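Local coordinates for fimbrial subunit type 1 (Actinomyces oris, PDB 3UXF), which serves as the major structural subunit of fimbriae, the adhesive filaments that this Gram-positive bacterium carries on its cell wall, at residues 144-147 with 148-151; 231-235 with 236-240; 363-366 with 367-371; 383-387 with 388-392. All coordinates share one frame; numbering follows the deposited sequence.

In the fold
The four contacts are short local turns spread along an elongated chain of beta domains, and none touches another. Contact 1 falls in the N-terminal pilin domain and contact 2 in a loop between two sheets farther along the chain; their centres are about 29 Å apart. Contacts 3 and 4 share the prealbumin-like domain, with centres about 29 Å apart, whereas about 65 Å separates the centres of contacts 1 and 3, on opposite sides of the chain's centre. Calcium marks two of the turns: the Asp147 carboxylate binds one ion in contact 1, and the Ser387 carbonyl binds a different one in contact 4. Contact 4 places the Arg392 side chain about 10 Å from another calcium.

Contact 1 of 4, residues 144-147 with 148-151; sequences RTPD and KVIP. With CA (calcium ion), chain E.
Val149 packs back against Thr145 and Pro146 at the end of a type I beta turn that runs from Pro146 to Val149. In the apolar part of the contact the two methyls of the valine divide the work. With CG1 opposite the backbone N (chi1 167°), CG2 comes to lie beside the proline ring, 3.9 Å from Pro146 CB and scarcely farther from CG and CD. Thr145 crosses Val149 at a slant: its CG2 stands 3.7 Å from both Val149 CB and Val149 CG1 and also meets the valine carbonyl oxygen, while its hydroxyl turns elsewhere, to Glu142.

Among the polar contacts, Val149 N closes the turn by donating to Pro146 O over 3.0 Å in a nearly straight bond (166°), approaching from above the carbonyl plane. A water sits 2.7 Å from both Asp147 O and Val149 O, and its protons may be shared with further acceptors.

The metal contact belongs to Asp147, whose carboxylate reaches calcium with both oxygens, unevenly: OD2 is 2.5 Å from the ion and OD1 2.9 Å. Another water and Asn327 O also bind the ion, so the metal ties this loop to a distant part of the sequence.

The turn leaves the end of strand 136-144 and leads into strand 155-159, its antiparallel neighbour in the sheet, while Lys148 and Ile150 rest on the beginning of strand 344-362.

Contact 2 of 4, residues 231-235 with 236-240; sequences KRIKK and EALTP
Lys234 lies beside the carboxylate of Glu236, and its hydrocarbon chain follows one oxygen for several atoms. CB starts 3.7 Å from Glu236 OE2 and has OE1 almost as near; CG keeps OE2 at 3.9 Å and CD at 3.8 Å. CE swings clear, and the bend at chi4 (-66°) turns NZ only partly back, to 4.6 Å from OE2, too far for a salt bridge. A water spans the gap, accepting from Lys234 NZ at 2.9 Å and donating to Glu236 OE2 at 2.6 Å, while the ammonium finds its direct salt bridge in Asp305. Glu236 comes to the lysine by folding: its CG sits between the backbone N and the carbonyl carbon, and a bend at chi2 (-75°) swings the carboxylate back.

On the buried side, Ile233 CG2 meets Leu238 CD2 at 4.0 Å, the two side chains crossing at about a right angle. In the backbone, Ala237 N donates to Lys234 O (3.1 Å).

That bond closes a type I beta turn from Lys234 to Ala237, part of the loop that carries the chain from strand 224-229 in one sheet to strand 241-245 in another, an inter-sheet connection of the kind found in beta sandwiches.

Contact 3 of 4, residues 363-366 with 367-371; sequences TDDL and ADKTK
Leu366 and Lys371 lean across each other at a slant where a loop of the prealbumin-like domain winds into a 3-10 helix, with an Asx turn and an inverse gamma turn both at Asp368. The leucine touches with one methyl: Leu366 CD1 is 3.9 Å from Lys371 CB and equally far from CG. Only the root of that lysine takes part, since the chain bends at chi2 and leads its ammonium away from the leucine. Leu366 also rests on Tyr456, which brings another loop of the domain against it.

Lys369 does the reverse. Its CB points away from the preceding segment, but with a bend at chi2 (-48°) the otherwise extended chain doubles back over the Leu366 carbonyl. CD passes 3.6 Å from Leu366 O, and NZ gives that oxygen a weak hydrogen bond of 3.3 Å. The same ammonium faces Asp365, though NZ and OD1 stay 4.2 Å apart, short of a salt bridge; a water donates to Asp365 OD1 over 2.5 Å and accepts a weak bond from Lys369 NZ. The attraction between the two charges is therefore probably softened by solvent at this exposed surface.

Asp368 turns its carboxylate towards the helix. Lys371 N donates to its backbone O, while OD1 takes two donors from Thr370 on the same face of the carboxylate plane: Thr370 N at 3.2 Å, 47° above the plane, and Thr370 OG1 at 2.7 Å on the syn side.

Contact 4 of 4, residues 383-387 with 388-392; sequences TKTAS and GATLR. With CA (calcium ion), chain B.
The guanidinium of Arg392 meets Thr383 at its edge: NH2 donates to Thr383 OG1 over 3.0 Å, with the hydroxyl oxygen lying in the guanidinium plane. A bend at chi3 (-48°) brings the group across to the neighbouring strand, almost at right angles to the threonine, and the same NH2 also donates to Glu442 O, its stronger partner. This edge contact flanks a beta hairpin of the prealbumin-like domain, in which the end of strand 376-385 and strand 388-391 are joined by a type I turn from Thr385 to Gly388.

Two hydrogen-bonded pairs frame the ladder. Thr383 and Thr390 bond to each other in both directions, and Thr383 O takes Thr390 N (2.8 Å) in the carbonyl plane as well as a CA-H...O contact from Ala389 CA. Next to the turn, Thr385 N donates to Gly388 O at 3.0 Å in a practically straight bond (175°), and Gly388 N returns one to Thr385 O. Gly388 has a positive phi (138°), and lacks a side chain to run into the Ser387 carbonyl.

The threonines share one face of the sheet, where Thr385 CG2 approaches Thr390 OG1 to 3.8 Å and a water joins their hydroxyls, 2.8 Å from Thr385 OG1. On the other face Ala389 packs on Cys446, which is disulfide-bonded to Cys382.

At the turn the backbone itself binds metal: three waters and Asp461 share the calcium ion with Ser387 O, which stands 2.3 Å from it.

Contact 1 of 4, residues 144-147 with 148-151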
# COMPACT_ATOMS: atom_id res chain seq x y z
N ARG A 144 -16.39 -16.14 7.83
CA ARG A 144 -15.34 -15.67 8.75
C ARG A 144 -14.07 -15.37 7.98
O ARG A 144 -13.55 -16.22 7.25
CB ARG A 144 -15.02 -16.67 9.87
CG ARG A 144 -14.17 -16.00 10.96
CD ARG A 144 -13.66 -16.93 12.04
NE ARG A 144 -13.13 -18.18 11.50
CZ ARG A 144 -11.95 -18.32 10.90
NH1 ARG A 144 -11.12 -17.30 10.73
NH2 ARG A 144 -11.60 -19.53 10.46
N THR A 145 -13.56 -14.15 8.19
CA THR A 145 -12.48 -13.62 7.39
C THR A 145 -11.46 -13.01 8.34
O THR A 145 -11.83 -12.13 9.08
CB THR A 145 -13.00 -12.49 6.49
OG1 THR A 145 -14.10 -12.96 5.68
CG2 THR A 145 -11.89 -11.96 5.58
N PRO A 146 -10.22 -13.50 8.32
CA PRO A 146 -9.17 -12.88 9.14
C PRO A 146 -9.11 -11.38 8.84
O PRO A 146 -9.39 -10.99 7.71
CB PRO A 146 -7.90 -13.55 8.63
CG PRO A 146 -8.35 -14.90 8.13
CD PRO A 146 -9.70 -14.62 7.51
N ASP A 147 -8.72 -10.58 9.83
CA ASP A 147 -8.78 -9.13 9.66
C ASP A 147 -8.11 -8.62 8.38
O ASP A 147 -8.59 -7.66 7.75
CB ASP A 147 -8.09 -8.44 10.84
CG ASP A 147 -8.82 -8.63 12.17
OD1 ASP A 147 -9.72 -9.48 12.32
OD2 ASP A 147 -8.43 -7.92 13.12
N LYS A 148 -6.98 -9.21 8.04
CA LYS A 148 -6.16 -8.72 6.94
C LYS A 148 -6.65 -9.13 5.57
O LYS A 148 -6.09 -8.70 4.57
CB LYS A 148 -4.72 -9.21 7.09
CG LYS A 148 -3.98 -8.71 8.31
CD LYS A 148 -2.58 -9.31 8.35
CE LYS A 148 -1.73 -8.63 9.42
NZ LYS A 148 -1.64 -7.17 9.13
N VAL A 149 -7.67 -9.98 5.51
CA VAL A 149 -8.06 -10.60 4.25
C VAL A 149 -9.27 -9.90 3.62
O VAL A 149 -10.20 -9.51 4.30
CB VAL A 149 -8.39 -12.10 4.49
CG1 VAL A 149 -9.10 -12.71 3.28
CG2 VAL A 149 -7.11 -12.87 4.86
N ILE A 150 -9.27 -9.73 2.30
CA ILE A 150 -10.43 -9.17 1.64
C ILE A 150 -11.53 -10.25 1.42
O ILE A 150 -11.24 -11.27 0.82
CB ILE A 150 -10.04 -8.59 0.27
CG1 ILE A 150 -9.02 -7.46 0.48
CG2 ILE A 150 -11.26 -8.01 -0.45
CD1 ILE A 150 -8.34 -7.03 -0.80
N PRO A 151 -12.76 -10.00 1.89
CA PRO A 151 -13.79 -11.03 1.73
C PRO A 151 -14.16 -11.25 0.27
O PRO A 151 -14.15 -10.32 -0.55
CB PRO A 151 -15.02 -10.44 2.42
CG PRO A 151 -14.53 -9.36 3.28
CD PRO A 151 -13.29 -8.83 2.60
CA CA E . -9.54 -8.94 15.15
O HOH W 1 -10.91 -8.11 6.46
O HOH W 2 -8.50 -6.72 15.99

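Contact 2 of 4, residues 231-235 with 236-240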
# COMPACT_ATOMS: atom_id res chain seq x y z
N LYS A 231 7.41 7.20 14.79
CA LYS A 231 7.43 8.26 15.79
C LYS A 231 8.25 9.50 15.43
O LYS A 231 8.08 10.55 16.08
CB LYS A 231 7.91 7.71 17.12
CG LYS A 231 6.94 6.74 17.73
CD LYS A 231 7.05 6.78 19.24
CE LYS A 231 5.89 5.98 19.85
NZ LYS A 231 5.90 6.02 21.33
N ARG A 232 9.08 9.45 14.39
CA ARG A 232 9.77 10.66 13.93
C ARG A 232 8.87 11.69 13.20
O ARG A 232 9.27 12.83 13.03
CB ARG A 232 10.96 10.29 13.04
CG ARG A 232 12.06 9.59 13.76
CD ARG A 232 13.08 8.98 12.78
NE ARG A 232 12.51 7.77 12.16
CZ ARG A 232 13.21 6.89 11.44
NH1 ARG A 232 14.51 7.08 11.23
NH2 ARG A 232 12.60 5.81 10.88
N ILE A 233 7.65 11.29 12.80
CA ILE A 233 6.71 12.18 12.13
C ILE A 233 5.94 12.99 13.18
O ILE A 233 5.59 12.45 14.23
CB ILE A 233 5.74 11.33 11.29
CG1 ILE A 233 6.56 10.70 10.16
CG2 ILE A 233 4.61 12.19 10.74
CD1 ILE A 233 5.81 9.55 9.39
N LYS A 234 5.69 14.26 12.89
CA LYS A 234 4.89 15.11 13.77
C LYS A 234 3.42 14.74 13.60
O LYS A 234 2.76 15.16 12.66
CB LYS A 234 5.13 16.59 13.46
CG LYS A 234 6.53 17.07 13.76
CD LYS A 234 6.58 18.59 13.58
CE LYS A 234 7.99 19.12 13.81
NZ LYS A 234 8.37 18.91 15.22
N LYS A 235 2.88 13.96 14.53
CA LYS A 235 1.51 13.50 14.32
C LYS A 235 0.46 14.59 14.45
O LYS A 235 -0.65 14.47 13.94
CB LYS A 235 1.21 12.32 15.23
CG LYS A 235 0.93 12.72 16.68
CD LYS A 235 0.65 11.49 17.48
CE LYS A 235 -0.19 11.73 18.73
NZ LYS A 235 0.63 12.41 19.77
N GLU A 236 0.84 15.71 15.08
CA GLU A 236 -0.05 16.85 15.24
C GLU A 236 -0.06 17.78 14.02
O GLU A 236 -0.74 18.78 14.00
CB GLU A 236 0.33 17.66 16.51
CG GLU A 236 1.55 18.61 16.36
CD GLU A 236 2.91 17.92 16.35
OE1 GLU A 236 2.97 16.69 16.58
OE2 GLU A 236 3.90 18.66 16.21
N ALA A 237 0.68 17.44 12.96
CA ALA A 237 0.77 18.34 11.82
C ALA A 237 0.72 17.59 10.50
O ALA A 237 1.61 17.75 9.65
CB ALA A 237 2.05 19.18 11.88
N LEU A 238 -0.34 16.83 10.33
CA LEU A 238 -0.49 15.98 9.13
C LEU A 238 -1.26 16.66 7.99
O LEU A 238 -1.29 16.14 6.86
CB LEU A 238 -1.19 14.68 9.55
CG LEU A 238 -0.36 13.74 10.41
CD1 LEU A 238 -1.31 12.67 11.03
CD2 LEU A 238 0.82 13.11 9.66
N THR A 239 -1.92 17.80 8.27
CA THR A 239 -2.79 18.51 7.32
C THR A 239 -3.45 17.62 6.26
O THR A 239 -3.21 17.80 5.08
CB THR A 239 -2.10 19.70 6.63
OG1 THR A 239 -0.87 19.29 6.01
CG2 THR A 239 -1.77 20.77 7.66
N PRO A 240 -4.28 16.68 6.70
CA PRO A 240 -4.84 15.69 5.77
C PRO A 240 -5.75 16.32 4.70
O PRO A 240 -6.44 17.33 4.98
CB PRO A 240 -5.69 14.79 6.66
CG PRO A 240 -5.89 15.56 7.94
CD PRO A 240 -4.73 16.46 8.10
O HOH W 3 6.33 18.32 17.21

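Contact 3 of 4, residues 363-366 with 367-371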
# COMPACT_ATOMS: atom_id res chain seq x y z
N THR A 363 46.74 16.86 -2.56
CA THR A 363 47.75 16.13 -3.33
C THR A 363 49.06 16.02 -2.58
O THR A 363 49.87 15.14 -2.88
CB THR A 363 47.99 16.74 -4.71
OG1 THR A 363 48.36 18.12 -4.58
CG2 THR A 363 46.73 16.61 -5.57
N ASP A 364 49.25 16.90 -1.59
CA ASP A 364 50.43 16.89 -0.71
C ASP A 364 50.37 15.83 0.40
O ASP A 364 51.37 15.58 1.09
CB ASP A 364 50.66 18.28 -0.13
CG ASP A 364 49.44 18.84 0.61
OD1 ASP A 364 48.34 18.23 0.53
OD2 ASP A 364 49.59 19.92 1.23
N ASP A 365 49.22 15.21 0.57
CA ASP A 365 49.04 14.14 1.54
C ASP A 365 49.69 14.41 2.91
O ASP A 365 50.52 13.61 3.38
CB ASP A 365 49.62 12.87 0.95
CG ASP A 365 49.33 11.66 1.80
OD1 ASP A 365 48.19 11.54 2.29
OD2 ASP A 365 50.27 10.86 1.98
N LEU A 366 49.34 15.52 3.54
CA LEU A 366 49.92 15.85 4.86
C LEU A 366 49.43 14.90 5.97
O LEU A 366 48.25 14.57 6.06
CB LEU A 366 49.66 17.32 5.22
CG LEU A 366 50.07 18.39 4.21
CD1 LEU A 366 49.64 19.77 4.68
CD2 LEU A 366 51.60 18.41 3.96
N ALA A 367 50.34 14.46 6.84
CA ALA A 367 49.95 13.60 7.95
C ALA A 367 49.17 14.37 9.02
O ALA A 367 48.33 13.79 9.71
CB ALA A 367 51.18 12.92 8.56
N ASP A 368 49.44 15.67 9.13
CA ASP A 368 48.65 16.56 9.97
C ASP A 368 47.31 16.86 9.29
O ASP A 368 47.20 17.86 8.58
CB ASP A 368 49.41 17.86 10.25
CG ASP A 368 48.64 18.79 11.17
OD1 ASP A 368 47.55 18.39 11.65
OD2 ASP A 368 49.13 19.91 11.43
N LYS A 369 46.33 16.01 9.53
CA LYS A 369 45.01 16.13 8.88
C LYS A 369 44.29 17.43 9.23
O LYS A 369 43.33 17.82 8.55
CB LYS A 369 44.09 14.97 9.25
CG LYS A 369 44.62 13.57 9.00
CD LYS A 369 45.19 13.46 7.63
CE LYS A 369 45.55 12.02 7.32
NZ LYS A 369 46.20 11.95 5.97
N THR A 370 44.70 18.10 10.31
CA THR A 370 44.03 19.33 10.70
C THR A 370 44.25 20.45 9.68
O THR A 370 43.50 21.42 9.64
CB THR A 370 44.40 19.82 12.13
OG1 THR A 370 45.73 20.38 12.12
CG2 THR A 370 44.30 18.69 13.12
N LYS A 371 45.26 20.31 8.82
CA LYS A 371 45.49 21.27 7.76
C LYS A 371 44.36 21.26 6.71
O LYS A 371 44.26 22.16 5.89
CB LYS A 371 46.83 21.00 7.06
CG LYS A 371 48.06 21.24 7.96
CD LYS A 371 48.22 22.70 8.31
CE LYS A 371 49.33 22.89 9.39
NZ LYS A 371 49.33 24.28 9.96
O HOH W 4 46.77 10.03 3.64

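Contact 4 of 4, residues 383-387 with 388-392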
# COMPACT_ATOMS: atom_id res chain seq x y z
N THR A 383 23.26 17.05 -12.65
CA THR A 383 23.40 16.15 -13.77
C THR A 383 24.88 16.11 -14.10
O THR A 383 25.50 17.17 -14.32
CB THR A 383 22.65 16.73 -14.95
OG1 THR A 383 21.25 16.76 -14.65
CG2 THR A 383 22.90 15.86 -16.20
N LYS A 384 25.47 14.92 -14.07
CA LYS A 384 26.87 14.74 -14.42
C LYS A 384 26.99 14.94 -15.92
O LYS A 384 26.14 14.47 -16.69
CB LYS A 384 27.30 13.32 -14.04
CG LYS A 384 28.74 12.94 -14.32
CD LYS A 384 28.98 11.57 -13.71
CE LYS A 384 29.99 10.76 -14.48
NZ LYS A 384 31.36 11.28 -14.27
N THR A 385 28.02 15.69 -16.32
CA THR A 385 28.24 15.93 -17.74
C THR A 385 29.72 15.77 -18.07
O THR A 385 30.56 15.58 -17.21
CB THR A 385 27.89 17.35 -18.14
OG1 THR A 385 28.79 18.25 -17.46
CG2 THR A 385 26.42 17.68 -17.81
N ALA A 386 30.00 15.82 -19.37
CA ALA A 386 31.35 15.66 -19.86
C ALA A 386 32.28 16.71 -19.27
O ALA A 386 33.47 16.47 -19.12
CB ALA A 386 31.33 15.79 -21.37
N SER A 387 31.72 17.87 -18.96
CA SER A 387 32.57 18.97 -18.50
C SER A 387 32.50 19.19 -17.00
O SER A 387 33.03 20.17 -16.50
CB SER A 387 32.22 20.25 -19.25
OG SER A 387 30.88 20.64 -19.00
N GLY A 388 31.87 18.27 -16.28
CA GLY A 388 31.76 18.40 -14.83
C GLY A 388 30.35 18.01 -14.41
O GLY A 388 30.01 16.84 -14.38
N ALA A 389 29.53 19.02 -14.13
CA ALA A 389 28.15 18.79 -13.78
C ALA A 389 27.38 20.07 -13.89
O ALA A 389 27.94 21.17 -13.77
CB ALA A 389 28.04 18.22 -12.35
N THR A 390 26.09 19.92 -14.15
CA THR A 390 25.16 21.03 -14.15
C THR A 390 24.34 21.00 -12.84
O THR A 390 23.59 20.04 -12.58
CB THR A 390 24.19 20.91 -15.32
OG1 THR A 390 24.93 20.93 -16.55
CG2 THR A 390 23.19 22.05 -15.32
N LEU A 391 24.48 22.03 -12.02
CA LEU A 391 23.75 22.09 -10.76
C LEU A 391 22.28 22.36 -11.00
O LEU A 391 21.90 23.18 -11.86
CB LEU A 391 24.31 23.20 -9.86
CG LEU A 391 25.82 23.13 -9.61
CD1 LEU A 391 26.21 24.28 -8.70
CD2 LEU A 391 26.16 21.77 -8.99
N ARG A 392 21.43 21.66 -10.25
CA ARG A 392 19.98 21.88 -10.30
C ARG A 392 19.59 22.83 -9.15
O ARG A 392 20.04 22.70 -8.02
CB ARG A 392 19.29 20.49 -10.19
CG ARG A 392 17.83 20.34 -10.63
CD ARG A 392 17.42 18.81 -10.80
NE ARG A 392 18.40 18.04 -11.59
CZ ARG A 392 18.82 16.80 -11.30
NH1 ARG A 392 18.33 16.13 -10.26
NH2 ARG A 392 19.76 16.22 -12.06
CA CA B . 35.07 21.06 -15.98
O HOH W 5 31.90 14.71 -14.27
O HOH W 6 27.77 20.83 -17.31
O HOH W 7 31.13 21.59 -14.34
O HOH W 8 35.84 21.28 -18.25
O HOH W 9 34.12 23.32 -16.41
O HOH W 10 35.66 18.72 -16.52